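Local coordinates for NAD-dependent aldehyde dehydrogenase (Burkholderia multivorans, PDB 5UJU) that oxidises aldehydes to carboxylic acids with NAD+ as the hydride acceptor, and may act on L-glutamate gamma-semialdehyde, at the interface of chains A and B. Numbering follows the deposited sequence. Chains: chain A/B, NAD-dependent aldehyde dehydrogenase.

The interface of chains A and B. Residues chain A 182, 184, 198, 200, 558; chain B 31-33, 529-530.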
loop_
_atom_site.group_PDB
_atom_site.type_symbol
_atom_site.label_atom_id
_atom_site.label_comp_id
_atom_site.label_asym_id
_atom_site.label_seq_id
_atom_site.Cartn_x
_atom_site.Cartn_y
_atom_site.Cartn_z
ATOM N N ALA A 182 2.777 -12.329 21.790
ATOM C CA ALA A 182 1.420 -12.652 22.195
ATOM C C ALA A 182 1.403 -14.069 22.744
ATOM O O ALA A 182 2.127 -14.943 22.252
ATOM C CB ALA A 182 0.434 -12.516 21.019
ATOM N N TRP A 184 -0.777 -17.167 22.747
ATOM C CA TRP A 184 -1.849 -17.734 21.942
ATOM C C TRP A 184 -2.235 -19.062 22.576
ATOM O O TRP A 184 -1.446 -20.016 22.553
ATOM C CB TRP A 184 -1.379 -17.922 20.504
ATOM C CG TRP A 184 -2.430 -18.358 19.545
ATOM C CD1 TRP A 184 -3.217 -17.544 18.777
ATOM C CD2 TRP A 184 -2.793 -19.700 19.210
ATOM N NE1 TRP A 184 -4.060 -18.298 17.995
ATOM C CE2 TRP A 184 -3.822 -19.624 18.238
ATOM C CE3 TRP A 184 -2.360 -20.960 19.636
ATOM C CZ2 TRP A 184 -4.427 -20.763 17.693
ATOM C CZ3 TRP A 184 -2.961 -22.092 19.089
ATOM C CH2 TRP A 184 -3.983 -21.983 18.127
ATOM N N LYS A 198 3.797 -16.319 20.445
ATOM C CA LYS A 198 4.073 -15.686 19.173
ATOM C C LYS A 198 5.034 -14.535 19.414
ATOM O O LYS A 198 4.952 -13.847 20.433
ATOM C CB LYS A 198 2.784 -15.169 18.515
ATOM C CG LYS A 198 1.615 -16.154 18.494
ATOM C CD LYS A 198 1.953 -17.393 17.669
ATOM C CE LYS A 198 0.776 -18.370 17.581
ATOM N NZ LYS A 198 -0.308 -17.886 16.683
ATOM N N TYR A 200 6.732 -11.164 17.188
ATOM C CA TYR A 200 6.583 -10.388 15.962
ATOM C C TYR A 200 7.747 -9.414 15.860
ATOM O O TYR A 200 7.932 -8.561 16.737
ATOM C CB TYR A 200 5.238 -9.651 15.930
ATOM C CG TYR A 200 4.059 -10.578 16.144
ATOM C CD1 TYR A 200 3.515 -11.295 15.088
ATOM C CD2 TYR A 200 3.507 -10.752 17.411
ATOM C CE1 TYR A 200 2.447 -12.159 15.279
ATOM C CE2 TYR A 200 2.433 -11.616 17.616
ATOM C CZ TYR A 200 1.907 -12.311 16.541
ATOM O OH TYR A 200 0.847 -13.164 16.725
ATOM N N GLN A 558 7.062 -13.191 11.863
ATOM C CA GLN A 558 6.698 -13.767 13.144
ATOM C C GLN A 558 7.380 -15.105 13.368
ATOM O O GLN A 558 7.899 -15.739 12.445
ATOM C CB GLN A 558 5.197 -13.959 13.247
ATOM C CG GLN A 558 4.681 -15.081 12.391
ATOM C CD GLN A 558 3.206 -15.318 12.626
ATOM O OE1 GLN A 558 2.369 -14.427 12.385
ATOM N NE2 GLN A 558 2.874 -16.503 13.132
ATOM N N ARG B 31 -3.637 -10.312 19.338
ATOM C CA ARG B 31 -3.101 -11.457 18.596
ATOM C C ARG B 31 -3.012 -12.720 19.449
ATOM O O ARG B 31 -2.193 -13.608 19.183
ATOM C CB ARG B 31 -1.751 -11.121 17.945
ATOM C CG ARG B 31 -1.888 -9.919 17.005
ATOM C CD ARG B 31 -0.779 -9.786 15.972
ATOM N NE ARG B 31 -0.892 -10.722 14.852
ATOM C CZ ARG B 31 -1.732 -10.592 13.827
ATOM N NH1 ARG B 31 -2.587 -9.560 13.759
ATOM N NH2 ARG B 31 -1.722 -11.507 12.862
ATOM N N GLY B 32 -3.861 -12.824 20.466
ATOM C CA GLY B 32 -4.114 -14.096 21.107
ATOM C C GLY B 32 -5.032 -14.957 20.253
ATOM O O GLY B 32 -5.255 -14.699 19.069
ATOM N N TYR B 33 -5.576 -16.006 20.874
ATOM C CA TYR B 33 -6.507 -16.875 20.165
ATOM C C TYR B 33 -7.915 -16.291 20.207
ATOM O O TYR B 33 -8.408 -15.925 21.276
ATOM C CB TYR B 33 -6.532 -18.290 20.754
ATOM C CG TYR B 33 -7.657 -19.080 20.108
ATOM C CD1 TYR B 33 -7.589 -19.430 18.765
ATOM C CD2 TYR B 33 -8.808 -19.415 20.816
ATOM C CE1 TYR B 33 -8.617 -20.114 18.144
ATOM C CE2 TYR B 33 -9.857 -20.103 20.197
ATOM C CZ TYR B 33 -9.746 -20.447 18.861
ATOM O OH TYR B 33 -10.753 -21.134 18.231
ATOM N N SER B 529 -3.971 -13.877 14.590
ATOM C CA SER B 529 -2.707 -14.069 15.288
ATOM C C SER B 529 -1.578 -14.279 14.285
ATOM O O SER B 529 -0.532 -13.629 14.377
ATOM C CB SER B 529 -2.793 -15.243 16.269
ATOM O OG SER B 529 -1.582 -15.391 17.005
ATOM N N ASP B 530 -1.784 -15.171 13.318
ATOM C CA ASP B 530 -0.764 -15.530 12.342
ATOM C C ASP B 530 -0.947 -14.738 11.050
ATOM O O ASP B 530 -1.975 -14.864 10.379
ATOM C CB ASP B 530 -0.814 -17.030 12.050
ATOM C CG ASP B 530 -0.641 -17.883 13.319
ATOM O OD1 ASP B 530 0.217 -17.534 14.169
ATOM O OD2 ASP B 530 -1.371 -18.888 13.472
HETATM O O HOH W 1 -6.048 -16.379 16.954
#
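A:Lys198 meets B:Asp530 and B:Ser529 where strands 181-188, 191-204 and 554-562 of chain A lie against two loops of chain B. This patch belongs to a two-fold symmetric interface and recurs with the chains exchanged; it is probably part of the dimer contact typical of aldehyde dehydrogenases, in which such strands reach over the partner subunit. The lysine chain, bent at chi2 and again at chi4 (73°), brings its ammonium NZ to 2.6 Å from the carboxylate OD1 of B:Asp530, crossing that side chain at about a right angle. This salt bridge uses the syn side of OD1. On the anti side, the amide NE2 of A:Gln558 donates to the same oxygen at 3.0 Å; the two donors stand on opposite faces of the carboxylate, each tilted some 30° from its plane. Together they grip OD1 and help to limit the carboxylate's rotation; a long, extended glutamine suits this reach, with the bond lying nearly in its amide plane. NZ also donates to the hydroxyl OG of B:Ser529, which in turn donates to the backbone O of B:Arg31 at 2.9 Å, a relay for which a small hydroxyl residue is fitted.

The rigid ring of A:Tyr200 carries its phenol OH far enough to donate to the backbone O of B:Ser529 at 2.8 Å. NE of B:Arg31 donates to the same oxygen from the opposite face, both donors out of the carbonyl plane, and this bond helps hold the serine loop. The guanidinium turns its edge to the tyrosine and does not stack on it.

The indole of A:Trp184 has CB of B:Tyr33 over one face and NZ of A:Lys198 over the other, both displaced toward the rim. Tryptophan offers a broad surface to B:Tyr33, whose ring stands edge-to-face to it, CD1 3.6 Å from CZ2, and also an N-H for water 1, which lies 3.0 Å from NE1 of A:Trp184 and 2.8 Å from the carbonyl O of B:Gly32.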